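Local coordinates for dTDP-4-dehydrorhamnose 3-epimerase (Streptomyces niveus, PDB 2C0Z), which acts as a sugar 3-epimerase that, together with NovU, forms dTDP-4-keto-6-deoxy-5-C-methyl-L-lyxo-hexose from dTDP-4-keto-6-deoxy-D-glucose in novobiocin biosynthesis, at residues 19-24 against 119-124. Residues are numbered along the deposited sequence; the frame is centred on the assembly and turned at random.
Sequences GVWEIT and AVYLSE. With EDO (1,2-ethanediol), chain E.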
loop_
_atom_site.group_PDB
_atom_site.type_symbol
_atom_site.label_atom_id
_atom_site.label_comp_id
_atom_site.label_asym_id
_atom_site.label_seq_id
_atom_site.Cartn_x
_atom_site.Cartn_y
_atom_site.Cartn_z
ATOM N N GLY A 19 22.067 1.727 -1.818
ATOM C CA GLY A 19 20.933 0.843 -1.982
ATOM C C GLY A 19 19.680 1.270 -1.250
ATOM O O GLY A 19 18.632 0.589 -1.342
ATOM N N VAL A 20 19.746 2.394 -0.550
ATOM C CA VAL A 20 18.611 2.920 0.215
ATOM C C VAL A 20 18.247 4.291 -0.332
ATOM O O VAL A 20 19.121 5.128 -0.525
ATOM C CB VAL A 20 18.853 3.026 1.741
ATOM C CG1 VAL A 20 17.606 3.548 2.442
ATOM C CG2 VAL A 20 19.245 1.686 2.300
ATOM N N TRP A 21 16.964 4.486 -0.619
ATOM C CA TRP A 21 16.435 5.744 -1.200
ATOM C C TRP A 21 15.238 6.217 -0.406
ATOM O O TRP A 21 14.467 5.413 0.131
ATOM C CB TRP A 21 15.949 5.534 -2.635
ATOM C CG TRP A 21 17.000 5.175 -3.645
ATOM C CD1 TRP A 21 17.678 3.995 -3.753
ATOM C CD2 TRP A 21 17.503 6.018 -4.697
ATOM N NE1 TRP A 21 18.549 4.043 -4.819
ATOM C CE2 TRP A 21 18.473 5.276 -5.401
ATOM C CE3 TRP A 21 17.234 7.315 -5.113
ATOM C CZ2 TRP A 21 19.170 5.783 -6.495
ATOM C CZ3 TRP A 21 17.935 7.832 -6.223
ATOM C CH2 TRP A 21 18.891 7.067 -6.888
ATOM N N GLU A 22 15.075 7.538 -0.384
ATOM C CA GLU A 22 13.886 8.196 0.174
ATOM C C GLU A 22 13.053 8.711 -0.997
ATOM O O GLU A 22 13.571 9.386 -1.879
ATOM C CB GLU A 22 14.230 9.321 1.140
ATOM C CG GLU A 22 12.988 9.997 1.691
ATOM C CD GLU A 22 13.276 10.998 2.796
ATOM O OE1 GLU A 22 14.439 11.270 3.116
ATOM O OE2 GLU A 22 12.301 11.521 3.358
ATOM N N ILE A 23 11.778 8.357 -1.006
ATOM C CA ILE A 23 10.838 8.817 -2.014
ATOM C C ILE A 23 9.889 9.843 -1.416
ATOM O O ILE A 23 9.232 9.595 -0.410
ATOM C CB ILE A 23 10.064 7.625 -2.580
ATOM C CG1 ILE A 23 11.043 6.579 -3.203
ATOM C CG2 ILE A 23 9.099 8.122 -3.639
ATOM C CD1 ILE A 23 11.460 5.461 -2.248
ATOM N N THR A 24 9.851 11.017 -2.044
ATOM C CA THR A 24 8.876 12.047 -1.776
ATOM C C THR A 24 7.718 11.799 -2.747
ATOM O O THR A 24 7.946 11.644 -3.948
ATOM C CB THR A 24 9.515 13.413 -2.049
ATOM O OG1 THR A 24 10.626 13.606 -1.154
ATOM C CG2 THR A 24 8.551 14.531 -1.820
ATOM N N ALA A 119 8.328 7.654 1.576
ATOM C CA ALA A 119 8.565 6.224 1.551
ATOM C C ALA A 119 10.083 6.001 1.556
ATOM O O ALA A 119 10.844 6.865 1.119
ATOM C CB ALA A 119 7.919 5.582 0.343
ATOM N N VAL A 120 10.490 4.835 2.045
ATOM C CA VAL A 120 11.863 4.415 1.982
ATOM C C VAL A 120 11.939 3.100 1.249
ATOM O O VAL A 120 11.172 2.184 1.538
ATOM C CB VAL A 120 12.499 4.308 3.386
ATOM C CG1 VAL A 120 13.844 3.639 3.339
ATOM C CG2 VAL A 120 12.652 5.662 4.022
ATOM N N TYR A 121 12.864 3.015 0.285
ATOM C CA TYR A 121 13.189 1.784 -0.404
ATOM C C TYR A 121 14.522 1.289 0.131
ATOM O O TYR A 121 15.494 2.034 0.204
ATOM C CB TYR A 121 13.279 1.990 -1.903
ATOM C CG TYR A 121 13.864 0.803 -2.622
ATOM C CD1 TYR A 121 13.113 -0.356 -2.788
ATOM C CD2 TYR A 121 15.160 0.820 -3.120
ATOM C CE1 TYR A 121 13.634 -1.464 -3.425
ATOM C CE2 TYR A 121 15.679 -0.300 -3.756
ATOM C CZ TYR A 121 14.903 -1.432 -3.893
ATOM O OH TYR A 121 15.397 -2.561 -4.558
ATOM N N LEU A 122 14.546 0.033 0.511
ATOM C CA LEU A 122 15.782 -0.610 0.957
ATOM C C LEU A 122 16.042 -1.883 0.200
ATOM O O LEU A 122 15.154 -2.705 0.010
ATOM C CB LEU A 122 15.796 -0.858 2.455
ATOM C CG LEU A 122 14.626 -1.561 3.090
ATOM C CD1 LEU A 122 15.068 -2.381 4.278
ATOM C CD2 LEU A 122 13.570 -0.554 3.533
ATOM N N SER A 123 17.269 -1.997 -0.274
ATOM C CA SER A 123 17.702 -3.115 -1.080
ATOM C C SER A 123 18.045 -4.347 -0.229
ATOM O O SER A 123 17.974 -4.339 0.996
ATOM C CB SER A 123 18.983 -2.712 -1.848
ATOM O OG SER A 123 18.774 -1.648 -2.747
ATOM N N GLU A 124 18.449 -5.412 -0.907
ATOM C CA GLU A 124 18.802 -6.654 -0.251
ATOM C C GLU A 124 19.971 -6.469 0.717
ATOM O O GLU A 124 20.894 -5.672 0.494
ATOM C CB GLU A 124 19.151 -7.716 -1.301
ATOM C CG GLU A 124 18.061 -8.030 -2.308
ATOM C CD GLU A 124 17.858 -7.033 -3.470
ATOM O OE1 GLU A 124 18.511 -5.946 -3.596
ATOM O OE2 GLU A 124 16.961 -7.351 -4.296
HETATM C C1 EDO E . 22.248 4.897 -4.367
HETATM O O1 EDO E . 22.923 3.691 -4.080
HETATM C C2 EDO E . 21.062 4.869 -3.416
HETATM O O2 EDO E . 21.460 4.831 -2.065
#
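W21 and Y121 are a hydrogen-bonded pair between the antiparallel strands 20-24 and 119-122 of the RmlC-like cupin fold, W21 N giving to Y121 O (3.0 Å) and Y121 N to W21 O. Strand 119-122 also bonds to strand 81-87 through V120 and L122, so it lies inside the sheet. Y121 can be followed outward: CB rests against I23 CD1 (3.9 Å); CG stands anti to the backbone N (chi1 169°); CD2 meets W21 CD1 at 4.1 Å, near the plane of the tyrosine ring and at its edge; CE2 is the last ring atom to meet segment 19-24, with G19 O 3.9 Å away. The ring also packs edge-to-face with F44, while I48 of helix 41-48 touches both aromatic residues. On the other face of the sheet V20 CG1 meets V120 CG1, and the L122 side chain lies about 4 Å (nearest atoms) from those of K81 and H128, which probably bind substrate. A 1,2-ethanediol, probably from the crystallisation liquor, puts C2 over one face of the W21 indole, toward its rim, while its O2 donates to V20 O. Where the strand pair ends, S123 N makes a weak bond to G19 O. At the other end I23 pairs with A119: A119 N gives to I23 O, and I23 N to A119 O at 2.8 Å, with an N-H...O angle of 172°.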